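Local coordinates for TRAP-type C4-dicarboxylate:H+ symport system substrate-binding component DctP (Shewanella oneidensis, PDB 4MX6), which binds succinate in the periplasm and probably delivers C4-dicarboxylates to a TRAP-type proton-coupled transporter in the bacterial inner membrane, at residues D94-A99 with D252-S257; V185-F190 with A195-K200; K228-Q233 with Q290-S295. All blocks are in the same frame, centred on the assembly; numbering follows the deposited sequence. Where two conformers were deposited one is given.

Contact 1 (D94-A99 with D252-S257); sequences DVQFVA and DAFWKS
Two donors grip the carbonyl oxygen of Phe254, whose ring meets Gln96 across the contact: Ser257 OG lies 2.7 Å from Phe254 O, tilted 15° from the carbonyl plane, and the backbone N of Ser257 shares the same acceptor. Both bonds hold Ser257 against the carbonyl of Phe254, in the helix that sends Phe254 and Trp255 against residues 94-99. Contact between the segments is by carbon alone. Gln96 CG sits over one face of the Phe254 ring, 3.6 Å from its centroid and only 9° off the normal, a well-centred CH-pi contact. The first torsion sets CG over the ring, and the bend at the second (chi2 68°) turns the amide away from it: OE1 accepts from the backbone N of Lys40, and NE2 binds OD1 of Asn93. Bonded at both its oxygen and its nitrogen, the amide is probably held against rotation.

Phe97 fills the angle between the two aromatic residues of the helix. Its CE2 comes within 3.9 Å of Phe254 CE2, the ring planes nearly perpendicular but the approach oblique. At its edge, close to the ring plane, Phe97 CZ meets Trp255 CZ3 at 3.9 Å. Phe58 adds an edge-to-face partner to Phe97, while Arg263 makes a cation-pi contact with Trp255.

Backbone hydrogen bonds join Phe97 to Lys40 and Ser42, and Val98 to Val249, placing 94-99 between strands 37-42 and 243-251. Helix 252-257 follows the latter strand directly, so the aromatic cluster packs a helix against the beta core of a lobe in the periplasmic binding-protein fold.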
ATOM      1  N   ASP A  94      14.704   7.688  14.415  1.00  9.19           N
ATOM      2  CA  ASP A  94      14.114   6.844  15.451  1.00  9.59           C
ATOM      3  C   ASP A  94      13.705   5.477  14.898  1.00  9.58           C
ATOM      4  O   ASP A  94      13.396   4.569  15.662  1.00 11.22           O
ATOM      5  CB  ASP A  94      12.915   7.541  16.075  1.00  9.93           C
ATOM      6  CG  ASP A  94      13.311   8.645  17.028  1.00 10.09           C
ATOM      7  OD1 ASP A  94      14.447   8.612  17.561  1.00 11.74           O
ATOM      8  OD2 ASP A  94      12.451   9.523  17.282  1.00 10.40           O
ATOM      9  N   VAL A  95      13.704   5.348  13.572  1.00  8.81           N
ATOM     10  CA  VAL A  95      13.500   4.072  12.887  1.00  8.54           C
ATOM     11  C   VAL A  95      14.346   4.182  11.613  1.00  7.74           C
ATOM     12  O   VAL A  95      14.556   5.290  11.124  1.00  8.42           O
ATOM     13  CB  VAL A  95      11.979   3.798  12.611  1.00  9.29           C
ATOM     14  CG1 VAL A  95      11.364   4.832  11.673  1.00  9.58           C
ATOM     15  CG2 VAL A  95      11.748   2.401  12.095  1.00  9.33           C
ATOM     16  N   GLN A  96      14.830   3.056  11.099  1.00  7.71           N
ATOM     17  CA  GLN A  96      15.768   3.055   9.980  1.00  7.63           C
ATOM     18  C   GLN A  96      15.128   2.611   8.656  1.00  7.33           C
ATOM     19  O   GLN A  96      15.578   3.032   7.593  1.00  7.89           O
ATOM     20  CB  GLN A  96      16.979   2.176  10.316  1.00  8.41           C
ATOM     21  CG  GLN A  96      17.929   2.833  11.310  1.00  9.47           C
ATOM     22  CD  GLN A  96      17.335   2.983  12.699  1.00  9.85           C
ATOM     23  OE1 GLN A  96      16.881   2.010  13.310  1.00 10.62           O
ATOM     24  NE2 GLN A  96      17.347   4.204  13.216  1.00 10.65           N
ATOM     25  N   PHE A  97      14.100   1.766   8.715  1.00  6.94           N
ATOM     26  CA  PHE A  97      13.351   1.344   7.529  1.00  6.83           C
ATOM     27  C   PHE A  97      11.865   1.361   7.823  1.00  6.54           C
ATOM     28  O   PHE A  97      11.439   0.899   8.873  1.00  7.35           O
ATOM     29  CB  PHE A  97      13.755  -0.070   7.063  1.00  7.29           C
ATOM     30  CG  PHE A  97      15.184  -0.165   6.611  1.00  8.61           C
ATOM     31  CD1 PHE A  97      15.559   0.132   5.316  1.00 11.02           C
ATOM     32  CD2 PHE A  97      16.180  -0.509   7.512  1.00  8.70           C
ATOM     33  CE1 PHE A  97      16.898   0.057   4.925  1.00 11.99           C
ATOM     34  CE2 PHE A  97      17.508  -0.566   7.119  1.00 10.88           C
ATOM     35  CZ  PHE A  97      17.850  -0.276   5.836  1.00 12.36           C
ATOM     36  N   VAL A  98      11.105   1.901   6.878  1.00  6.03           N
ATOM     37  CA  VAL A  98       9.653   1.781   6.863  1.00  5.87           C
ATOM     38  C   VAL A  98       9.234   1.466   5.425  1.00  5.80           C
ATOM     39  O   VAL A  98      10.045   1.590   4.493  1.00  6.39           O
ATOM     40  CB  VAL A  98       8.947   3.052   7.400  1.00  6.44           C
ATOM     41  CG1 VAL A  98       9.264   3.235   8.887  1.00  7.12           C
ATOM     42  CG2 VAL A  98       9.337   4.299   6.611  1.00  7.13           C
ATOM     43  N   ALA A  99       7.987   1.044   5.237  1.00  5.94           N
ATOM     44  CA  ALA A  99       7.499   0.698   3.906  1.00  5.70           C
ATOM     45  C   ALA A  99       6.028   1.107   3.774  1.00  5.77           C
ATOM     46  O   ALA A  99       5.126   0.260   3.701  1.00  6.04           O
ATOM     47  CB  ALA A  99       7.717  -0.778   3.603  1.00  5.88           C
ATOM     48  N   ASP A 252      18.269   9.395   4.272  1.00 10.58           N
ATOM     49  CA  ASP A 252      19.561   9.673   3.700  1.00 12.17           C
ATOM     50  C   ASP A 252      20.632   9.655   4.782  1.00 11.95           C
ATOM     51  O   ASP A 252      21.726   9.135   4.565  1.00 13.00           O
ATOM     52  CB  ASP A 252      19.504  11.027   3.009  1.00 15.87           C
ATOM     53  CG  ASP A 252      20.747  11.339   2.250  1.00 19.87           C
ATOM     54  OD1 ASP A 252      21.022  10.612   1.266  1.00 21.32           O
ATOM     55  OD2 ASP A 252      21.435  12.308   2.637  1.00 22.62           O
ATOM     56  N   ALA A 253      20.319  10.224   5.942  1.00 12.80           N
ATOM     57  CA  ALA A 253      21.306  10.316   7.008  1.00 13.88           C
ATOM     58  C   ALA A 253      21.740   8.923   7.470  1.00 13.15           C
ATOM     59  O   ALA A 253      22.933   8.665   7.631  1.00 14.50           O
ATOM     60  CB  ALA A 253      20.760  11.132   8.170  1.00 15.59           C
ATOM     61  N   PHE A 254      20.791   8.017   7.680  1.00 12.29           N
ATOM     62  CA  PHE A 254      21.159   6.667   8.088  1.00 11.73           C
ATOM     63  C   PHE A 254      21.913   5.937   6.979  1.00 10.94           C
ATOM     64  O   PHE A 254      22.954   5.318   7.211  1.00 11.81           O
ATOM     65  CB  PHE A 254      19.946   5.839   8.502  1.00 12.11           C
ATOM     66  CG  PHE A 254      20.285   4.403   8.731  1.00 12.74           C
ATOM     67  CD1 PHE A 254      21.059   4.028   9.821  1.00 13.82           C
ATOM     68  CD2 PHE A 254      19.877   3.425   7.838  1.00 13.31           C
ATOM     69  CE1 PHE A 254      21.397   2.702  10.019  1.00 14.80           C
ATOM     70  CE2 PHE A 254      20.222   2.103   8.041  1.00 14.27           C
ATOM     71  CZ  PHE A 254      20.986   1.747   9.130  1.00 14.48           C
ATOM     72  N   TRP A 255      21.407   6.033   5.761  1.00 10.58           N
ATOM     73  CA  TRP A 255      21.997   5.287   4.660  1.00 10.41           C
ATOM     74  C   TRP A 255      23.454   5.721   4.437  1.00 11.19           C
ATOM     75  O   TRP A 255      24.331   4.881   4.253  1.00 11.76           O
ATOM     76  CB  TRP A 255      21.139   5.488   3.414  1.00 10.04           C
ATOM     77  CG  TRP A 255      21.246   4.430   2.342  1.00 10.38           C
ATOM     78  CD1 TRP A 255      21.494   4.653   1.018  1.00 10.86           C
ATOM     79  CD2 TRP A 255      21.049   3.009   2.475  1.00 10.30           C
ATOM     80  NE1 TRP A 255      21.475   3.473   0.327  1.00 11.35           N
ATOM     81  CE2 TRP A 255      21.207   2.448   1.194  1.00 10.67           C
ATOM     82  CE3 TRP A 255      20.761   2.162   3.545  1.00 10.72           C
ATOM     83  CZ2 TRP A 255      21.092   1.084   0.951  1.00 11.30           C
ATOM     84  CZ3 TRP A 255      20.652   0.799   3.296  1.00 11.33           C
ATOM     85  CH2 TRP A 255      20.824   0.277   2.018  1.00 11.51           C
ATOM     86  N   LYS A 256      23.702   7.025   4.496  1.00 12.54           N
ATOM     87  CA  LYS A 256      25.059   7.554   4.358  1.00 15.43           C
ATOM     88  C   LYS A 256      25.957   7.206   5.546  1.00 15.06           C
ATOM     89  O   LYS A 256      27.180   7.189   5.406  1.00 17.52           O
ATOM     90  CB  LYS A 256      25.020   9.070   4.159  1.00 17.82           C
ATOM     91  CG  LYS A 256      24.584   9.468   2.762  1.00 20.96           C
ATOM     92  CD  LYS A 256      24.490  10.973   2.579  1.00 23.33           C
ATOM     93  CE  LYS A 256      24.115  11.321   1.141  1.00 25.02           C
ATOM     94  NZ  LYS A 256      23.780  12.760   0.967  1.00 26.42           N
ATOM     95  N   SER A 257      25.370   6.921   6.706  1.00 15.12           N
ATOM     96  CA  SER A 257      26.151   6.631   7.915  1.00 15.58           C
ATOM     97  C   SER A 257      26.750   5.227   7.893  1.00 15.48           C
ATOM     98  O   SER A 257      27.626   4.909   8.704  1.00 17.69           O
ATOM     99  CB  SER A 257      25.292   6.805   9.172  1.00 16.55           C
ATOM    100  OG  SER A 257      24.447   5.693   9.413  1.00 16.97           O
TER

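Contact 2 (V185-F190 with A195-K200); sequences VLAAQF and AIPVKK
Phe190 and Ala195 meet through both backbone and side chain, and they supply the polar link between the segments. Ala195 N donates to Phe190 O at 3.0 Å, but the bond is bent: its N-H...O angle is 138°, and the donor stands well above the carbonyl plane, not on a lone pair. The bond fastens the start of 195-200 back to the helix.

Apolar contacts account for most of the remaining interface. The methyl of Ala195 rests against Phe190, with CB 3.9 Å from Phe190 CB and close also to the CD1 corner of the ring. Phe190 CG lies opposite its own carbonyl carbon and beside the backbone N (chi1 -72°), a setting that leads the ring away from the strand although its CB points toward it. Pro197 then lays the CB-CG side of its pyrrolidine ring along the helix. Its CG is 3.8 Å from Ala187 CB, while its CB reaches Phe190 CB at 4.1 Å. With only a methyl at Ala187, the proline ring can come close to its backbone: Pro197 CG is 3.7 Å from Ala187 CA. Apart from these apolar pairs, Pro197 CG makes a van der Waals approach of 3.5 Å to Ala187 O.

The charged group is peripheral to this interface. Lys199 passes its extended chain by Ala187, CE lying 4.4 Å from Ala187 CB, and NZ forms a salt bridge with Asp184.

Helix 184-191 and strand 196-199 are the second and third elements of a beta-alpha-beta unit opened by strand 177-180. Their short axes run nearly antiparallel, at 158° and 7.3 Å apart, while strand 196-199 pairs in parallel with 177-180 and Phe178 stacks on Phe190. Helix 305-326 packs against Val185, Ala188 and Gln189.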
ATOM      1  N   VAL A 185      -5.987  11.957  -3.402  1.00  7.78           N
ATOM      2  CA  VAL A 185      -6.512  11.256  -4.568  1.00  8.22           C
ATOM      3  C   VAL A 185      -7.597  10.267  -4.121  1.00  7.18           C
ATOM      4  O   VAL A 185      -8.651  10.171  -4.760  1.00  7.95           O
ATOM      5  CB  VAL A 185      -5.402  10.512  -5.352  1.00  8.63           C
ATOM      6  CG1 VAL A 185      -6.012   9.696  -6.479  1.00  9.11           C
ATOM      7  CG2 VAL A 185      -4.373  11.492  -5.915  1.00  9.85           C
ATOM      8  N   LEU A 186      -7.348   9.535  -3.031  1.00  7.10           N
ATOM      9  CA  LEU A 186      -8.331   8.557  -2.573  1.00  7.07           C
ATOM     10  C   LEU A 186      -9.589   9.245  -2.044  1.00  7.25           C
ATOM     11  O   LEU A 186     -10.697   8.754  -2.238  1.00  7.62           O
ATOM     12  CB  LEU A 186      -7.716   7.597  -1.551  1.00  6.82           C
ATOM     13  CG  LEU A 186      -6.512   6.841  -2.113  1.00  7.69           C
ATOM     14  CD1 LEU A 186      -5.944   5.932  -1.048  1.00  8.73           C
ATOM     15  CD2 LEU A 186      -6.873   6.046  -3.364  1.00  7.91           C
ATOM     16  N   ALA A 187      -9.441  10.407  -1.415  1.00  7.71           N
ATOM     17  CA  ALA A 187     -10.617  11.177  -1.016  1.00  8.21           C
ATOM     18  C   ALA A 187     -11.420  11.555  -2.266  1.00  8.17           C
ATOM     19  O   ALA A 187     -12.647  11.431  -2.293  1.00  9.02           O
ATOM     20  CB  ALA A 187     -10.217  12.412  -0.239  1.00  9.05           C
ATOM     21  N   ALA A 188     -10.732  12.022  -3.301  1.00  7.95           N
ATOM     22  CA  ALA A 188     -11.393  12.425  -4.535  1.00  8.34           C
ATOM     23  C   ALA A 188     -12.098  11.247  -5.212  1.00  7.99           C
ATOM     24  O   ALA A 188     -13.180  11.414  -5.791  1.00  8.93           O
ATOM     25  CB  ALA A 188     -10.394  13.069  -5.481  1.00  9.30           C
ATOM     26  N   GLN A 189     -11.507  10.056  -5.135  1.00  7.97           N
ATOM     27  CA  GLN A 189     -12.119   8.853  -5.667  1.00  7.84           C
ATOM     28  C   GLN A 189     -13.517   8.674  -5.077  1.00  7.98           C
ATOM     29  O   GLN A 189     -14.482   8.404  -5.784  1.00  8.80           O
ATOM     30  CB  GLN A 189     -11.224   7.646  -5.326  1.00  7.85           C
ATOM     31  CG  GLN A 189     -11.809   6.308  -5.676  1.00  7.76           C
ATOM     32  CD  GLN A 189     -10.897   5.190  -5.241  1.00  7.72           C
ATOM     33  OE1 GLN A 189     -10.010   4.771  -5.978  1.00  8.79           O
ATOM     34  NE2 GLN A 189     -11.078   4.728  -4.020  1.00  8.43           N
ATOM     35  N   PHE A 190     -13.637   8.783  -3.756  1.00  7.90           N
ATOM     36  CA  PHE A 190     -14.947   8.631  -3.127  1.00  9.04           C
ATOM     37  C   PHE A 190     -15.854   9.845  -3.343  1.00  8.97           C
ATOM     38  O   PHE A 190     -17.055   9.675  -3.548  1.00 10.05           O
ATOM     39  CB  PHE A 190     -14.808   8.226  -1.658  1.00  9.07           C
ATOM     40  CG  PHE A 190     -14.359   6.799  -1.499  1.00  8.14           C
ATOM     41  CD1 PHE A 190     -15.240   5.761  -1.759  1.00  9.01           C
ATOM     42  CD2 PHE A 190     -13.050   6.486  -1.164  1.00  8.53           C
ATOM     43  CE1 PHE A 190     -14.837   4.459  -1.663  1.00  9.03           C
ATOM     44  CE2 PHE A 190     -12.647   5.167  -1.057  1.00  9.09           C
ATOM     45  CZ  PHE A 190     -13.545   4.164  -1.300  1.00  8.96           C
ATOM     46  N   ALA A 195     -19.741   9.593  -2.236  1.00 11.69           N
ATOM     47  CA  ALA A 195     -19.435   9.018  -0.926  1.00 10.93           C
ATOM     48  C   ALA A 195     -18.661  10.028  -0.081  1.00 10.54           C
ATOM     49  O   ALA A 195     -18.223  11.059  -0.584  1.00 12.32           O
ATOM     50  CB  ALA A 195     -18.659   7.720  -1.084  1.00 10.94           C
ATOM     51  N   ILE A 196     -18.496   9.721   1.201  1.00 10.21           N
ATOM     52  CA  ILE A 196     -17.875  10.640   2.149  1.00 10.83           C
ATOM     53  C   ILE A 196     -16.565  10.015   2.651  1.00  9.64           C
ATOM     54  O   ILE A 196     -16.584   9.101   3.477  1.00 10.41           O
ATOM     55  CB  ILE A 196     -18.809  10.892   3.358  1.00 12.86           C
ATOM     56  CG1 ILE A 196     -20.202  11.362   2.906  1.00 15.17           C
ATOM     57  CG2 ILE A 196     -18.169  11.887   4.319  1.00 13.54           C
ATOM     58  CD1 ILE A 196     -20.221  12.702   2.223  1.00 17.42           C
ATOM     59  N   PRO A 197     -15.422  10.495   2.151  1.00  9.44           N
ATOM     60  CA  PRO A 197     -14.142   9.912   2.576  1.00  9.61           C
ATOM     61  C   PRO A 197     -13.691  10.475   3.910  1.00  9.52           C
ATOM     62  O   PRO A 197     -13.869  11.661   4.187  1.00 10.84           O
ATOM     63  CB  PRO A 197     -13.181  10.348   1.474  1.00  9.86           C
ATOM     64  CG  PRO A 197     -13.758  11.646   0.972  1.00 10.46           C
ATOM     65  CD  PRO A 197     -15.253  11.509   1.090  1.00 10.24           C
ATOM     66  N   VAL A 198     -13.064   9.611   4.704  0.55  9.56           N
ATOM     67  CA  VAL A 198     -12.561   9.949   6.030  0.55 10.07           C
ATOM     68  C   VAL A 198     -11.119   9.421   6.130  0.55  9.38           C
ATOM     69  O   VAL A 198     -10.901   8.215   6.053  0.55  9.19           O
ATOM     70  CB  VAL A 198     -13.452   9.302   7.136  0.55 11.89           C
ATOM     71  CG1 VAL A 198     -12.985   9.715   8.515  0.55 13.21           C
ATOM     72  CG2 VAL A 198     -14.939   9.651   6.940  0.55 12.50           C
ATOM     73  N   LYS A 199     -10.125  10.303   6.258  1.00  9.42           N
ATOM     74  CA  LYS A 199      -8.738   9.866   6.367  1.00  9.23           C
ATOM     75  C   LYS A 199      -8.465   9.399   7.792  1.00  8.77           C
ATOM     76  O   LYS A 199      -8.635  10.163   8.733  1.00 10.16           O
ATOM     77  CB  LYS A 199      -7.779  11.002   5.992  1.00 10.54           C
ATOM     78  CG  LYS A 199      -7.893  11.486   4.549  1.00 11.55           C
ATOM     79  CD  LYS A 199      -6.999  12.690   4.296  1.00 13.21           C
ATOM     80  CE  LYS A 199      -7.205  13.255   2.902  1.00 14.70           C
ATOM     81  NZ  LYS A 199      -6.322  14.409   2.644  1.00 16.40           N
ATOM     82  N   LYS A 200      -8.034   8.152   7.945  1.00  8.56           N
ATOM     83  CA  LYS A 200      -7.731   7.593   9.262  1.00  9.19           C
ATOM     84  C   LYS A 200      -6.563   6.624   9.164  1.00  8.81           C
ATOM     85  O   LYS A 200      -6.393   5.963   8.150  1.00  9.24           O
ATOM     86  CB  LYS A 200      -8.938   6.839   9.840  1.00 10.68           C
ATOM     87  CG  LYS A 200     -10.158   7.688  10.138  1.00 13.42           C
ATOM     88  CD  LYS A 200      -9.924   8.593  11.326  1.00 16.54           C
ATOM     89  CE  LYS A 200     -11.144   9.430  11.633  1.00 19.57           C
ATOM     90  NZ  LYS A 200     -10.987  10.201  12.892  1.00 21.35           N
TER

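Contact 3 (K228-Q233 with Q290-S295); sequences KFYEVQ and QLILDS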
ATOM      1  N   LYS A 228      -9.356  -8.868   9.846  1.00  8.55           N
ATOM      2  CA  LYS A 228     -10.730  -9.324  10.119  1.00  8.39           C
ATOM      3  C   LYS A 228     -11.787  -8.307   9.712  1.00  7.95           C
ATOM      4  O   LYS A 228     -12.889  -8.295  10.271  1.00  8.96           O
ATOM      5  CB  LYS A 228     -10.917  -9.763  11.584  1.00 10.41           C
ATOM      6  CG  LYS A 228      -9.893 -10.788  12.037  1.00 13.05           C
ATOM      7  CD  LYS A 228      -9.875 -12.023  11.169  1.00 16.38           C
ATOM      8  CE  LYS A 228      -8.574 -12.793  11.315  1.00 18.22           C
ATOM      9  NZ  LYS A 228      -8.369 -13.746  10.199  1.00 18.68           N
ATOM     10  N   PHE A 229     -11.490  -7.489   8.713  1.00  8.07           N
ATOM     11  CA  PHE A 229     -12.486  -6.546   8.231  1.00  7.68           C
ATOM     12  C   PHE A 229     -13.735  -7.294   7.737  1.00  8.12           C
ATOM     13  O   PHE A 229     -14.845  -6.777   7.826  1.00  8.94           O
ATOM     14  CB  PHE A 229     -11.956  -5.667   7.090  1.00  8.43           C
ATOM     15  CG  PHE A 229     -10.764  -4.788   7.440  1.00  8.22           C
ATOM     16  CD1 PHE A 229     -10.445  -4.431   8.745  1.00  9.09           C
ATOM     17  CD2 PHE A 229      -9.964  -4.307   6.412  1.00  9.10           C
ATOM     18  CE1 PHE A 229      -9.339  -3.619   9.001  1.00  9.73           C
ATOM     19  CE2 PHE A 229      -8.889  -3.505   6.656  1.00 10.19           C
ATOM     20  CZ  PHE A 229      -8.564  -3.161   7.946  1.00 10.19           C
ATOM     21  N   TYR A 230     -13.539  -8.499   7.206  1.00  8.58           N
ATOM     22  CA  TYR A 230     -14.650  -9.280   6.674  1.00  9.11           C
ATOM     23  C   TYR A 230     -15.626  -9.736   7.765  1.00  9.49           C
ATOM     24  O   TYR A 230     -16.740 -10.145   7.450  1.00 10.81           O
ATOM     25  CB  TYR A 230     -14.146 -10.490   5.875  1.00  9.75           C
ATOM     26  CG  TYR A 230     -13.466 -11.562   6.710  1.00  9.98           C
ATOM     27  CD1 TYR A 230     -12.148 -11.426   7.118  1.00 10.11           C
ATOM     28  CD2 TYR A 230     -14.141 -12.714   7.094  1.00 11.15           C
ATOM     29  CE1 TYR A 230     -11.518 -12.410   7.874  1.00 10.58           C
ATOM     30  CE2 TYR A 230     -13.522 -13.694   7.855  1.00 11.85           C
ATOM     31  CZ  TYR A 230     -12.213 -13.534   8.254  1.00 12.05           C
ATOM     32  OH  TYR A 230     -11.567 -14.507   8.999  1.00 14.33           O
ATOM     33  N   GLU A 231     -15.220  -9.687   9.038  1.00  8.47           N
ATOM     34  CA  GLU A 231     -16.112 -10.065  10.135  1.00  9.64           C
ATOM     35  C   GLU A 231     -17.058  -8.930  10.526  1.00  9.53           C
ATOM     36  O   GLU A 231     -17.991  -9.156  11.300  1.00 10.84           O
ATOM     37  CB  GLU A 231     -15.305 -10.526  11.348  1.00 11.03           C
ATOM     38  CG  GLU A 231     -14.488 -11.781  11.063  1.00 13.84           C
ATOM     39  CD  GLU A 231     -13.758 -12.343  12.274  1.00 18.20           C
ATOM     40  OE1 GLU A 231     -13.752 -11.707  13.345  1.00 20.11           O
ATOM     41  OE2 GLU A 231     -13.163 -13.426  12.131  1.00 21.29           O
ATOM     42  N   VAL A 232     -16.850  -7.737   9.974  1.00  9.08           N
ATOM     43  CA  VAL A 232     -17.645  -6.565  10.343  1.00  9.44           C
ATOM     44  C   VAL A 232     -18.129  -5.798   9.107  1.00  9.22           C
ATOM     45  O   VAL A 232     -18.526  -4.632   9.192  1.00  9.41           O
ATOM     46  CB  VAL A 232     -16.866  -5.635  11.305  1.00 10.12           C
ATOM     47  CG1 VAL A 232     -16.772  -6.272  12.679  1.00 10.73           C
ATOM     48  CG2 VAL A 232     -15.497  -5.301  10.759  1.00 10.85           C
ATOM     49  N   GLN A 233     -18.131  -6.494   7.977  1.00  9.39           N
ATOM     50  CA  GLN A 233     -18.633  -5.958   6.708  1.00  9.59           C
ATOM     51  C   GLN A 233     -19.438  -7.058   6.032  1.00 10.67           C
ATOM     52  O   GLN A 233     -18.909  -8.143   5.810  1.00 11.34           O
ATOM     53  CB  GLN A 233     -17.476  -5.533   5.797  1.00  9.19           C
ATOM     54  CG  GLN A 233     -16.645  -4.410   6.364  1.00  9.34           C
ATOM     55  CD  GLN A 233     -17.258  -3.058   6.062  1.00  9.57           C
ATOM     56  OE1 GLN A 233     -16.881  -2.411   5.095  1.00  9.74           O
ATOM     57  NE2 GLN A 233     -18.184  -2.618   6.890  1.00  9.47           N
ATOM     58  N   GLN A 290      -9.768 -16.937  -0.555  1.00  9.65           N
ATOM     59  CA  GLN A 290     -10.416 -18.220  -0.280  1.00 10.85           C
ATOM     60  C   GLN A 290     -10.766 -18.401   1.200  1.00 10.18           C
ATOM     61  O   GLN A 290     -11.841 -18.903   1.512  1.00 11.00           O
ATOM     62  CB  GLN A 290      -9.556 -19.382  -0.771  1.00 13.23           C
ATOM     63  CG  GLN A 290     -10.279 -20.720  -0.739  1.00 16.42           C
ATOM     64  CD  GLN A 290     -11.530 -20.717  -1.605  1.00 18.68           C
ATOM     65  OE1 GLN A 290     -11.486 -20.355  -2.780  1.00 19.95           O
ATOM     66  NE2 GLN A 290     -12.650 -21.110  -1.023  1.00 20.00           N
ATOM     67  N   LEU A 291      -9.882 -17.991   2.105  1.00  9.64           N
ATOM     68  CA  LEU A 291     -10.192 -18.115   3.527  1.00  9.72           C
ATOM     69  C   LEU A 291     -11.394 -17.259   3.919  1.00  9.83           C
ATOM     70  O   LEU A 291     -12.216 -17.674   4.735  1.00 11.03           O
ATOM     71  CB  LEU A 291      -8.982 -17.750   4.380  1.00  9.77           C
ATOM     72  CG  LEU A 291      -7.828 -18.762   4.303  1.00 11.23           C
ATOM     73  CD1 LEU A 291      -6.600 -18.233   5.011  1.00 12.02           C
ATOM     74  CD2 LEU A 291      -8.206 -20.124   4.884  1.00 13.33           C
ATOM     75  N   ILE A 292     -11.507 -16.070   3.332  1.00  9.58           N
ATOM     76  CA  ILE A 292     -12.672 -15.225   3.582  1.00  9.64           C
ATOM     77  C   ILE A 292     -13.946 -15.903   3.076  1.00 11.03           C
ATOM     78  O   ILE A 292     -14.961 -15.960   3.775  1.00 12.01           O
ATOM     79  CB  ILE A 292     -12.489 -13.835   2.963  1.00  9.57           C
ATOM     80  CG1 ILE A 292     -11.414 -13.073   3.740  1.00  9.68           C
ATOM     81  CG2 ILE A 292     -13.810 -13.060   2.974  1.00 10.05           C
ATOM     82  CD1 ILE A 292     -10.924 -11.832   3.034  1.00 11.17           C
ATOM     83  N   LEU A 293     -13.895 -16.446   1.870  1.00 12.05           N
ATOM     84  CA  LEU A 293     -15.041 -17.172   1.339  1.00 14.21           C
ATOM     85  C   LEU A 293     -15.400 -18.363   2.241  1.00 15.26           C
ATOM     86  O   LEU A 293     -16.583 -18.590   2.539  1.00 16.12           O
ATOM     87  CB  LEU A 293     -14.764 -17.624  -0.095  1.00 15.50           C
ATOM     88  CG  LEU A 293     -14.558 -16.496  -1.110  1.00 18.03           C
ATOM     89  CD1 LEU A 293     -14.387 -17.075  -2.505  1.00 18.89           C
ATOM     90  CD2 LEU A 293     -15.679 -15.455  -1.082  1.00 20.22           C
ATOM     91  N   ASP A 294     -14.386 -19.112   2.678  1.00 16.01           N
ATOM     92  CA  ASP A 294     -14.612 -20.286   3.530  1.00 17.30           C
ATOM     93  C   ASP A 294     -15.393 -19.923   4.795  1.00 17.90           C
ATOM     94  O   ASP A 294     -16.154 -20.737   5.318  1.00 18.92           O
ATOM     95  CB  ASP A 294     -13.284 -20.921   3.970  1.00 18.98           C
ATOM     96  CG  ASP A 294     -12.547 -21.625   2.848  1.00 21.00           C
ATOM     97  OD1 ASP A 294     -13.145 -21.887   1.783  1.00 21.08           O
ATOM     98  OD2 ASP A 294     -11.346 -21.922   3.047  1.00 22.06           O
ATOM     99  N   SER A 295     -15.179 -18.717   5.312  1.00 16.94           N
ATOM    100  CA  SER A 295     -15.795 -18.310   6.576  1.00 16.35           C
ATOM    101  C   SER A 295     -17.306 -18.157   6.473  1.00 16.38           C
ATOM    102  O   SER A 295     -18.012 -18.273   7.474  1.00 17.55           O
ATOM    103  CB  SER A 295     -15.204 -16.984   7.054  1.00 15.60           C
ATOM    104  OG  SER A 295     -15.752 -15.885   6.340  1.00 14.40           O
TER
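The side chain of Tyr230 carries its segment's share of the contact, packing on Ile292 and Ser295, and carbon contacts predominate. Ile292 CG1 stands over one face in a CH-pi contact, 4.0 Å from the ring centroid and 20° off the normal, offset toward the rim where Tyr230 CD1 is 3.8 Å away. The CG2 branch of Ile292 covers the root of the side chain, lying 3.9 Å from Tyr230 CB. Against the opposite face lies Glu231 CG, so the ring is sandwiched between its own sequence neighbour and the helix. Tyr230 CG is placed between the backbone N and the carbonyl carbon (chi1 68°), an orientation that carries the ring across toward residues 290-295. An alanine in place of Tyr230 would remove the ring and is likely to leave Ile292 CG1 without its aromatic partner, opening a gap between the loop and the helix.

Polar groups lie at the borders of the ring. Ser295 OG approaches Tyr230 CE2 at 3.5 Å, obliquely to the ring and as a van der Waals neighbour; its hydrogen bond goes to Ile292 O at 2.7 Å, in the carbonyl plane and on a lone pair. The same hydroxyl is hydrogen-bonded to Leu297 N, so it links Ile292 to Leu297. At the far end of the ring, Lys228 NZ makes only a weak bond to Tyr230 OH, at 3.5 Å; NZ is also hydrogen-bonded to Tyr225 O.

Lys228 has positive phi (66°) and closes the preceding helix with a Schellman motif, after which 229-231 forms a 3-10 turn. Ile292 also touches Trp221, Thr224 and Tyr225, so the Schellman-capped helix 221-226 and its following 3-10 turn pack onto the C-terminal part of helix 260-295 within the periplasmic binding-protein fold.

In the fold
The three contacts are separate: contacts 1 and 3 have centres 36 Å apart on opposite sides of the chain's centre, and contact 2 lies 31 Å from contact 1 and 24 Å from contact 3, centre to centre. Contacts 1 and 3 cross along the chain, their segments alternating (helices 252-257 and 260-295 are consecutive), while contact 2 is nested in the loop closed by contact 1. None touches succinate: the side chains of Lys199, Phe97 and Ile292 stand about 10, 14 and 14 Å from it. Each has a succinate-binding residue nearby, with Arg179 about 7 Å from Lys199, Lys51 about 9 Å from Phe97 and Asn223 about 9 Å from Ile292, side chain to side chain.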